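Local coordinates for uncharacterized protein (Pyrococcus furiosus, PDB 4XLZ) that probably removes an acetyl group from N,N'-diacetylchitobiose, as a metal-binding deacetylase of carbohydrate esterase family 14, at residues F8-F22 with M253-I267. Numbering follows the deposited sequence.
With CD (cadmium ion), chain I.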
ATOM      1  N   PHE A   8      22.018 -21.786  34.213  1.00 19.07           N
ATOM      2  CA  PHE A   8      21.414 -20.673  33.470  1.00 18.54           C
ATOM      3  C   PHE A   8      20.982 -19.645  34.482  1.00 18.55           C
ATOM      4  O   PHE A   8      21.085 -18.435  34.265  1.00 19.21           O
ATOM      5  CB  PHE A   8      20.134 -21.241  32.705  1.00 18.44           C
ATOM      6  CG  PHE A   8      19.213 -20.115  32.286  1.00 17.79           C
ATOM      7  CD1 PHE A   8      19.638 -19.234  31.294  1.00 14.99           C
ATOM      8  CD2 PHE A   8      18.005 -19.883  32.950  1.00 20.41           C
ATOM      9  CE1 PHE A   8      18.802 -18.115  30.993  1.00 18.84           C
ATOM     10  CE2 PHE A   8      17.169 -18.781  32.675  1.00 20.29           C
ATOM     11  CZ  PHE A   8      17.585 -17.909  31.654  1.00 18.94           C
ATOM     12  N   GLU A   9      20.415 -20.088  35.634  1.00 19.05           N
ATOM     13  CA  GLU A   9      19.931 -19.101  36.596  1.00 21.43           C
ATOM     14  C   GLU A   9      21.071 -18.139  37.015  1.00 19.99           C
ATOM     15  O   GLU A   9      20.941 -16.907  37.086  1.00 20.15           O
ATOM     16  CB  GLU A   9      19.327 -19.817  37.837  1.00 23.90           C
ATOM     17  CG  GLU A   9      18.982 -18.808  38.909  1.00 29.07           C
ATOM     18  CD  GLU A   9      18.183 -19.493  40.066  1.00 44.52           C
ATOM     19  OE1 GLU A   9      17.908 -20.703  39.943  1.00 49.20           O
ATOM     20  OE2 GLU A   9      17.885 -18.838  41.078  1.00 44.89           O
ATOM     21  N   GLU A  10      22.253 -18.724  37.268  1.00 20.45           N
ATOM     22  CA  GLU A  10      23.414 -17.889  37.561  1.00 20.23           C
ATOM     23  C   GLU A  10      23.790 -16.889  36.452  1.00 20.90           C
ATOM     24  O   GLU A  10      24.053 -15.744  36.699  1.00 19.66           O
ATOM     25  CB  GLU A  10      24.616 -18.869  37.873  1.00 21.97           C
ATOM     26  CG  GLU A  10      25.775 -18.121  38.375  1.00 26.25           C
ATOM     27  CD  GLU A  10      27.009 -19.012  38.720  1.00 30.90           C
ATOM     28  OE1 GLU A  10      27.021 -20.245  38.483  1.00 25.63           O
ATOM     29  OE2 GLU A  10      27.966 -18.381  39.233  1.00 32.40           O
ATOM     30  N   ALA A  11      23.851 -17.394  35.205  1.00 18.99           N
ATOM     31  CA  ALA A  11      24.124 -16.548  34.097  1.00 19.33           C
ATOM     32  C   ALA A  11      23.085 -15.414  33.907  1.00 17.56           C
ATOM     33  O   ALA A  11      23.452 -14.281  33.652  1.00 17.39           O
ATOM     34  CB  ALA A  11      24.214 -17.404  32.830  1.00 16.24           C
ATOM     35  N   PHE A  12      21.808 -15.799  33.965  1.00 19.05           N
ATOM     36  CA  PHE A  12      20.763 -14.842  33.869  1.00 17.77           C
ATOM     37  C   PHE A  12      20.845 -13.717  34.895  1.00 18.82           C
ATOM     38  O   PHE A  12      20.763 -12.526  34.578  1.00 18.90           O
ATOM     39  CB  PHE A  12      19.404 -15.625  34.011  1.00 18.60           C
ATOM     40  CG  PHE A  12      18.193 -14.700  34.046  1.00 19.53           C
ATOM     41  CD1 PHE A  12      17.584 -14.301  32.818  1.00 21.11           C
ATOM     42  CD2 PHE A  12      17.667 -14.286  35.257  1.00 20.81           C
ATOM     43  CE1 PHE A  12      16.412 -13.486  32.855  1.00 25.77           C
ATOM     44  CE2 PHE A  12      16.531 -13.476  35.313  1.00 24.91           C
ATOM     45  CZ  PHE A  12      15.874 -13.106  34.136  1.00 25.23           C
ATOM     46  N   ASN A  13      21.107 -14.114  36.155  1.00 19.13           N
ATOM     47  CA  ASN A  13      21.214 -13.041  37.160  1.00 18.75           C
ATOM     48  C   ASN A  13      22.434 -12.148  36.912  1.00 17.95           C
ATOM     49  O   ASN A  13      22.418 -10.922  37.080  1.00 20.65           O
ATOM     50  CB  ASN A  13      21.370 -13.706  38.588  1.00 21.06           C
ATOM     51  CG  ASN A  13      20.102 -14.412  39.080  1.00 26.19           C
ATOM     52  OD1 ASN A  13      19.030 -14.093  38.692  1.00 32.52           O
ATOM     53  ND2 ASN A  13      20.266 -15.388  39.965  1.00 29.42           N
ATOM     54  N   LYS A  14      23.549 -12.765  36.527  1.00 17.72           N
ATOM     55  CA  LYS A  14      24.725 -11.958  36.246  1.00 17.99           C
ATOM     56  C   LYS A  14      24.582 -11.039  35.005  1.00 19.85           C
ATOM     57  O   LYS A  14      25.008  -9.874  34.970  1.00 19.08           O
ATOM     58  CB  LYS A  14      25.932 -12.888  36.089  1.00 18.20           C
ATOM     59  CG  LYS A  14      27.291 -12.164  35.956  1.00 19.83           C
ATOM     60  CD  LYS A  14      28.375 -13.275  35.674  1.00 20.06           C
ATOM     61  CE  LYS A  14      29.756 -12.581  35.333  1.00 22.35           C
ATOM     62  NZ  LYS A  14      30.316 -12.109  36.753  1.00 25.22           N
ATOM     63  N   LEU A  15      23.886 -11.595  33.984  1.00 17.69           N
ATOM     64  CA  LEU A  15      23.640 -10.768  32.764  1.00 18.28           C
ATOM     65  C   LEU A  15      22.799  -9.551  33.201  1.00 17.42           C
ATOM     66  O   LEU A  15      23.084  -8.425  32.811  1.00 18.82           O
ATOM     67  CB  LEU A  15      22.867 -11.633  31.763  1.00 18.21           C
ATOM     68  CG  LEU A  15      22.512 -10.825  30.471  1.00 17.59           C
ATOM     69  CD1 LEU A  15      23.799 -10.564  29.605  1.00 20.57           C
ATOM     70  CD2 LEU A  15      21.487 -11.732  29.666  1.00 19.19           C
ATOM     71  N   LEU A  16      21.718  -9.760  33.957  1.00 17.17           N
ATOM     72  CA  LEU A  16      20.859  -8.595  34.346  1.00 20.05           C
ATOM     73  C   LEU A  16      21.509  -7.630  35.313  1.00 22.25           C
ATOM     74  O   LEU A  16      21.457  -6.443  35.069  1.00 24.71           O
ATOM     75  CB  LEU A  16      19.566  -9.097  35.008  1.00 24.20           C
ATOM     76  CG  LEU A  16      18.464  -9.614  34.157  1.00 28.25           C
ATOM     77  CD1 LEU A  16      17.476  -9.991  35.319  1.00 31.60           C
ATOM     78  CD2 LEU A  16      17.862  -8.472  33.385  1.00 22.65           C
ATOM     79  N   LYS A  17      22.253  -8.129  36.304  1.00 22.95           N
ATOM     80  CA  LYS A  17      22.804  -7.241  37.371  1.00 25.23           C
ATOM     81  C   LYS A  17      24.027  -6.597  36.933  1.00 25.69           C
ATOM     82  O   LYS A  17      24.218  -5.413  37.131  1.00 27.89           O
ATOM     83  CB  LYS A  17      23.087  -8.103  38.612  1.00 26.82           C
ATOM     84  CG  LYS A  17      23.707  -7.285  39.819  1.00 33.08           C
ATOM     85  CD  LYS A  17      24.586  -8.310  40.722  1.00 44.92           C
ATOM     86  CE  LYS A  17      25.476  -7.644  41.771  1.00 49.84           C
ATOM     87  NZ  LYS A  17      24.595  -6.692  42.471  1.00 55.25           N
ATOM     88  N   GLU A  18      24.944  -7.366  36.319  1.00 23.65           N
ATOM     89  CA  GLU A  18      26.263  -6.809  36.006  1.00 24.55           C
ATOM     90  C   GLU A  18      26.388  -6.315  34.615  1.00 24.90           C
ATOM     91  O   GLU A  18      27.004  -5.256  34.359  1.00 28.11           O
ATOM     92  CB  GLU A  18      27.387  -7.829  36.242  1.00 24.53           C
ATOM     93  CG  GLU A  18      27.393  -8.292  37.694  1.00 27.52           C
ATOM     94  CD  GLU A  18      28.507  -9.288  38.010  1.00 38.23           C
ATOM     95  OE1 GLU A  18      29.337  -9.586  37.136  1.00 37.16           O
ATOM     96  OE2 GLU A  18      28.418  -9.854  39.108  1.00 44.71           O
ATOM     97  N   VAL A  19      25.990  -7.111  33.627  1.00 20.55           N
ATOM     98  CA  VAL A  19      26.267  -6.651  32.285  1.00 19.78           C
ATOM     99  C   VAL A  19      25.258  -5.547  31.838  1.00 21.77           C
ATOM    100  O   VAL A  19      25.663  -4.542  31.212  1.00 24.41           O
ATOM    101  CB  VAL A  19      26.123  -7.850  31.330  1.00 19.59           C
ATOM    102  CG1 VAL A  19      26.225  -7.449  29.825  1.00 22.05           C
ATOM    103  CG2 VAL A  19      27.209  -8.973  31.683  1.00 21.25           C
ATOM    104  N   LEU A  20      23.989  -5.744  32.220  1.00 21.17           N
ATOM    105  CA  LEU A  20      22.910  -4.809  31.719  1.00 22.52           C
ATOM    106  C   LEU A  20      22.596  -3.724  32.760  1.00 25.37           C
ATOM    107  O   LEU A  20      21.876  -2.758  32.460  1.00 27.06           O
ATOM    108  CB  LEU A  20      21.679  -5.657  31.320  1.00 20.36           C
ATOM    109  CG  LEU A  20      21.892  -6.620  30.187  1.00 20.20           C
ATOM    110  CD1 LEU A  20      20.631  -7.436  29.969  1.00 20.21           C
ATOM    111  CD2 LEU A  20      22.395  -5.919  28.888  1.00 24.24           C
ATOM    112  N   GLU A  21      23.067  -3.914  33.977  1.00 24.16           N
ATOM    113  CA  GLU A  21      22.882  -2.985  35.122  1.00 26.25           C
ATOM    114  C   GLU A  21      21.425  -2.664  35.275  1.00 26.16           C
ATOM    115  O   GLU A  21      21.011  -1.456  35.453  1.00 29.18           O
ATOM    116  CB  GLU A  21      23.720  -1.687  34.900  1.00 29.05           C
ATOM    117  CG  GLU A  21      25.216  -2.090  34.742  1.00 36.59           C
ATOM    118  CD  GLU A  21      26.182  -0.899  34.448  1.00 46.47           C
ATOM    119  OE1 GLU A  21      27.121  -1.070  33.665  1.00 49.24           O
ATOM    120  OE2 GLU A  21      26.025   0.170  35.034  1.00 50.22           O
ATOM    121  N   PHE A  22      20.604  -3.730  35.194  1.00 24.72           N
ATOM    122  CA  PHE A  22      19.167  -3.523  35.192  1.00 27.56           C
ATOM    123  C   PHE A  22      18.639  -3.486  36.633  1.00 29.62           C
ATOM    124  O   PHE A  22      18.867  -4.358  37.392  1.00 31.56           O
ATOM    125  CB  PHE A  22      18.498  -4.646  34.387  1.00 27.98           C
ATOM    126  CG  PHE A  22      17.018  -4.503  34.285  1.00 23.77           C
ATOM    127  CD1 PHE A  22      16.515  -3.445  33.550  1.00 28.89           C
ATOM    128  CD2 PHE A  22      16.239  -5.401  34.953  1.00 24.84           C
ATOM    129  CE1 PHE A  22      15.067  -3.337  33.441  1.00 25.36           C
ATOM    130  CE2 PHE A  22      14.763  -5.309  34.893  1.00 29.72           C
ATOM    131  CZ  PHE A  22      14.288  -4.223  34.105  1.00 23.40           C
HETATM  132  N   MSE A 253      12.137  -3.180  30.683  1.00 15.59           N
HETATM  133  CA  MSE A 253      13.084  -4.265  30.466  1.00 15.60           C
HETATM  134  C   MSE A 253      14.373  -3.618  29.881  1.00 15.34           C
HETATM  135  O   MSE A 253      14.364  -2.511  29.334  1.00 17.30           O
HETATM  136  CB  MSE A 253      12.605  -5.218  29.321  1.00 16.14           C
HETATM  137  CG  MSE A 253      11.231  -5.884  29.608  1.00 16.50           C
HETATM  138 SE   MSE A 253      10.848  -7.298  28.376  1.00 18.31          SE
HETATM  139  CE  MSE A 253      10.612  -6.074  26.780  1.00 20.73           C
ATOM    140  N   PRO A 254      15.495  -4.311  29.995  1.00 14.40           N
ATOM    141  CA  PRO A 254      16.714  -3.854  29.366  1.00 15.91           C
ATOM    142  C   PRO A 254      16.415  -3.778  27.843  1.00 16.10           C
ATOM    143  O   PRO A 254      15.642  -4.632  27.284  1.00 16.06           O
ATOM    144  CB  PRO A 254      17.695  -5.076  29.550  1.00 17.42           C
ATOM    145  CG  PRO A 254      17.214  -5.795  30.770  1.00 18.13           C
ATOM    146  CD  PRO A 254      15.656  -5.624  30.660  1.00 16.47           C
ATOM    147  N   GLY A 255      17.096  -2.885  27.153  1.00 15.05           N
ATOM    148  CA  GLY A 255      16.899  -2.737  25.639  1.00 16.21           C
ATOM    149  C   GLY A 255      17.112  -4.055  24.987  1.00 16.80           C
ATOM    150  O   GLY A 255      16.392  -4.420  24.003  1.00 15.78           O
ATOM    151  N   LEU A 256      18.131  -4.799  25.406  1.00 15.55           N
ATOM    152  CA  LEU A 256      18.459  -6.103  24.731  1.00 15.10           C
ATOM    153  C   LEU A 256      17.264  -7.019  24.726  1.00 16.60           C
ATOM    154  O   LEU A 256      17.126  -7.823  23.801  1.00 16.53           O
ATOM    155  CB  LEU A 256      19.617  -6.749  25.580  1.00 17.39           C
ATOM    156  CG  LEU A 256      20.236  -7.956  25.021  1.00 23.87           C
ATOM    157  CD1 LEU A 256      21.167  -7.466  23.936  1.00 27.87           C
ATOM    158  CD2 LEU A 256      21.208  -8.556  26.222  1.00 30.15           C
ATOM    159  N   PHE A 257      16.375  -6.978  25.729  1.00 14.14           N
ATOM    160  CA  PHE A 257      15.365  -8.022  25.883  1.00 13.74           C
ATOM    161  C   PHE A 257      14.220  -7.850  24.875  1.00 13.11           C
ATOM    162  O   PHE A 257      13.410  -8.721  24.798  1.00 14.36           O
ATOM    163  CB  PHE A 257      14.770  -7.988  27.309  1.00 15.20           C
ATOM    164  CG  PHE A 257      15.594  -8.798  28.356  1.00 13.96           C
ATOM    165  CD1 PHE A 257      16.975  -8.940  28.220  1.00 16.61           C
ATOM    166  CD2 PHE A 257      14.889  -9.418  29.392  1.00 16.86           C
ATOM    167  CE1 PHE A 257      17.730  -9.691  29.181  1.00 18.81           C
ATOM    168  CE2 PHE A 257      15.612 -10.161  30.375  1.00 18.64           C
ATOM    169  CZ  PHE A 257      17.022 -10.312  30.267  1.00 18.35           C
ATOM    170  N   TYR A 258      14.179  -6.706  24.179  1.00 12.61           N
ATOM    171  CA  TYR A 258      13.166  -6.473  23.106  1.00 11.77           C
ATOM    172  C   TYR A 258      13.612  -7.178  21.884  1.00 14.60           C
ATOM    173  O   TYR A 258      12.950  -6.909  20.812  1.00 13.57           O
ATOM    174  CB  TYR A 258      13.059  -4.936  22.885  1.00 12.70           C
ATOM    175  CG  TYR A 258      12.343  -4.132  23.970  1.00 14.30           C
ATOM    176  CD1 TYR A 258      11.012  -3.943  23.894  1.00 14.56           C
ATOM    177  CD2 TYR A 258      13.109  -3.677  25.058  1.00 14.41           C
ATOM    178  CE1 TYR A 258      10.355  -3.254  24.924  1.00 16.33           C
ATOM    179  CE2 TYR A 258      12.489  -2.944  26.073  1.00 14.53           C
ATOM    180  CZ  TYR A 258      11.172  -2.730  25.958  1.00 17.19           C
ATOM    181  OH  TYR A 258      10.511  -1.958  26.927  1.00 19.66           O
ATOM    182  N   HIS A 259      14.607  -8.056  21.896  1.00 12.51           N
ATOM    183  CA  HIS A 259      14.991  -8.659  20.599  1.00 12.28           C
ATOM    184  C   HIS A 259      15.688  -9.959  20.862  1.00 13.94           C
ATOM    185  O   HIS A 259      16.616  -9.976  21.738  1.00 13.78           O
ATOM    186  CB  HIS A 259      15.917  -7.641  19.916  1.00 12.26           C
ATOM    187  CG  HIS A 259      16.395  -8.015  18.557  1.00 12.73           C
ATOM    188  ND1 HIS A 259      15.492  -8.391  17.538  1.00 14.14           N
ATOM    189  CD2 HIS A 259      17.644  -8.049  17.992  1.00 15.41           C
ATOM    190  CE1 HIS A 259      16.174  -8.561  16.402  1.00 15.56           C
ATOM    191  NE2 HIS A 259      17.473  -8.376  16.657  1.00 16.25           N
ATOM    192  N   ILE A 260      15.298 -10.998  20.149  1.00 14.28           N
ATOM    193  CA  ILE A 260      15.930 -12.316  20.213  1.00 14.08           C
ATOM    194  C   ILE A 260      16.262 -12.812  21.631  1.00 15.30           C
ATOM    195  O   ILE A 260      17.264 -13.595  21.785  1.00 16.30           O
ATOM    196  CB  ILE A 260      17.162 -12.471  19.255  1.00 14.87           C
ATOM    197  CG1 ILE A 260      18.355 -11.604  19.700  1.00 16.84           C
ATOM    198  CG2 ILE A 260      16.728 -12.139  17.755  1.00 16.44           C
ATOM    199  CD1 ILE A 260      19.623 -12.005  18.895  1.00 16.22           C
ATOM    200  N   THR A 261      15.371 -12.584  22.597  1.00 13.39           N
ATOM    201  CA  THR A 261      15.748 -12.962  23.985  1.00 13.84           C
ATOM    202  C   THR A 261      14.711 -13.988  24.418  1.00 15.18           C
ATOM    203  O   THR A 261      13.544 -13.622  24.802  1.00 16.90           O
ATOM    204  CB  THR A 261      15.714 -11.714  24.904  1.00 14.79           C
ATOM    205  OG1 THR A 261      16.763 -10.849  24.534  1.00 14.35           O
ATOM    206  CG2 THR A 261      15.989 -12.114  26.367  1.00 17.19           C
ATOM    207  N   PRO A 262      15.100 -15.288  24.534  1.00 15.24           N
ATOM    208  CA  PRO A 262      14.090 -16.321  24.789  1.00 16.10           C
ATOM    209  C   PRO A 262      13.641 -16.374  26.233  1.00 18.01           C
ATOM    210  O   PRO A 262      12.662 -17.092  26.528  1.00 22.35           O
ATOM    211  CB  PRO A 262      14.791 -17.613  24.342  1.00 19.06           C
ATOM    212  CG  PRO A 262      16.232 -17.317  24.498  1.00 19.16           C
ATOM    213  CD  PRO A 262      16.424 -15.825  24.174  1.00 15.75           C
ATOM    214  N   PHE A 263      14.263 -15.586  27.123  1.00 16.21           N
ATOM    215  CA  PHE A 263      13.806 -15.602  28.553  1.00 17.14           C
ATOM    216  C   PHE A 263      13.381 -14.221  29.007  1.00 16.84           C
ATOM    217  O   PHE A 263      13.412 -13.835  30.170  1.00 18.07           O
ATOM    218  CB  PHE A 263      15.036 -16.111  29.440  1.00 17.37           C
ATOM    219  CG  PHE A 263      16.367 -15.568  28.983  1.00 15.42           C
ATOM    220  CD1 PHE A 263      17.290 -16.348  28.273  1.00 17.94           C
ATOM    221  CD2 PHE A 263      16.767 -14.233  29.290  1.00 16.34           C
ATOM    222  CE1 PHE A 263      18.544 -15.782  27.919  1.00 15.78           C
ATOM    223  CE2 PHE A 263      17.984 -13.664  28.850  1.00 16.54           C
ATOM    224  CZ  PHE A 263      18.876 -14.504  28.172  1.00 17.70           C
ATOM    225  N   ALA A 264      12.902 -13.400  28.021  1.00 15.82           N
ATOM    226  CA  ALA A 264      12.437 -12.102  28.361  1.00 15.51           C
ATOM    227  C   ALA A 264      11.206 -12.100  29.272  1.00 15.49           C
ATOM    228  O   ALA A 264      11.076 -11.109  30.053  1.00 17.86           O
ATOM    229  CB  ALA A 264      12.106 -11.292  27.034  1.00 17.26           C
ATOM    230  N   ASP A 265      10.407 -13.147  29.266  1.00 15.89           N
ATOM    231  CA  ASP A 265       9.287 -13.203  30.229  1.00 16.76           C
ATOM    232  C   ASP A 265       9.665 -13.574  31.654  1.00 19.34           C
ATOM    233  O   ASP A 265       8.777 -13.677  32.516  1.00 20.86           O
ATOM    234  CB  ASP A 265       8.268 -14.145  29.654  1.00 17.91           C
ATOM    235  CG  ASP A 265       8.666 -15.640  29.833  1.00 22.17           C
ATOM    236  OD1 ASP A 265       9.828 -16.055  30.054  1.00 21.52           O
ATOM    237  OD2 ASP A 265       7.717 -16.457  29.564  1.00 30.24           O
ATOM    238  N   LEU A 266      10.967 -13.742  31.935  1.00 17.74           N
ATOM    239  CA  LEU A 266      11.447 -14.010  33.338  1.00 19.10           C
ATOM    240  C   LEU A 266      11.638 -12.777  34.126  1.00 22.43           C
ATOM    241  O   LEU A 266      11.941 -12.867  35.350  1.00 24.47           O
ATOM    242  CB  LEU A 266      12.786 -14.823  33.289  1.00 19.11           C
ATOM    243  CG  LEU A 266      12.583 -16.214  32.648  1.00 19.71           C
ATOM    244  CD1 LEU A 266      13.975 -16.979  32.807  1.00 20.67           C
ATOM    245  CD2 LEU A 266      11.445 -16.991  33.412  1.00 24.50           C
ATOM    246  N   ILE A 267      11.448 -11.582  33.538  1.00 19.09           N
ATOM    247  CA  ILE A 267      11.327 -10.333  34.323  1.00 19.77           C
ATOM    248  C   ILE A 267       9.927  -9.733  34.187  1.00 21.13           C
ATOM    249  O   ILE A 267       9.566  -8.796  34.915  1.00 23.38           O
ATOM    250  CB  ILE A 267      12.432  -9.337  33.971  1.00 21.22           C
ATOM    251  CG1 ILE A 267      12.351  -8.955  32.486  1.00 19.81           C
ATOM    252  CG2 ILE A 267      13.824  -9.966  34.324  1.00 24.59           C
ATOM    253  CD1 ILE A 267      13.327  -7.746  32.179  1.00 23.90           C
ATOM    254  OXT ILE A 267       9.102 -10.180  33.379  1.00 23.00           O
TER
HETATM  255 CD    CD I 303       9.591 -18.186  30.113  0.50 19.67          CD
HETATM  256  O   HOH W   1       7.481 -18.695  29.408  1.00 32.44           O
HETATM  257  O   HOH W   2       8.678 -18.925  32.069  1.00 43.05           O
HETATM  258  O   HOH W   3      11.952 -18.797  30.215  1.00 21.61           O
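Pro254 lays its CD over one face of the Phe22 ring, 3.8 Å from the ring centroid, a CH-pi contact that suits proline because the CH groups beside its nitrogen are polarised. Its CB and CG meet Leu20 CD1 and Leu16 CD2, and Leu256 extends this patch, its CD2 lying 3.9 Å from Leu20 CD2. Phe257 follows, its flat ring between Pro254 CG and Thr261 CG2 on opposite faces, its rim turned to the helix: Phe257 CZ is 3.7 Å from Leu16 CD2, and Leu15 CD2 lies near the edge. Beyond His259 and Ile260, where His259 ND1 and Ile260 N hydrogen-bond to Glu146 of the second subunit, the type I turn from Thr261 to Ala264 presents Phe263, a broad ring offering carbon to Phe8, Phe12 and Leu15 at once. Phe12, with CG anti to the backbone N (chi1 175°), directs its edge at the Phe263 face in an offset edge-to-face pair, planes at 88°. Phe8 joins obliquely, its CE1 3.6 Å from Phe263 CD1. With an alanine here the face that receives Phe12 is gone, and the Phe8 and Phe12 rings would probably be freer to turn. Asp265 grips a cadmium ion through OD1 (2.1 Å) and, at longer range, OD2; His193 of the second subunit binds the same ion. Leu266 sets CB 3.6 Å from Phe12 CZ and CD1 at the Phe8 edge. Beta-branched Ile267 touches Phe12 and Leu16 by CG2, Phe22 by CD1; its carboxylate pairs with Arg251. Helix and following residues thus join the C-terminal tail by burying carbon, not by directional bonds.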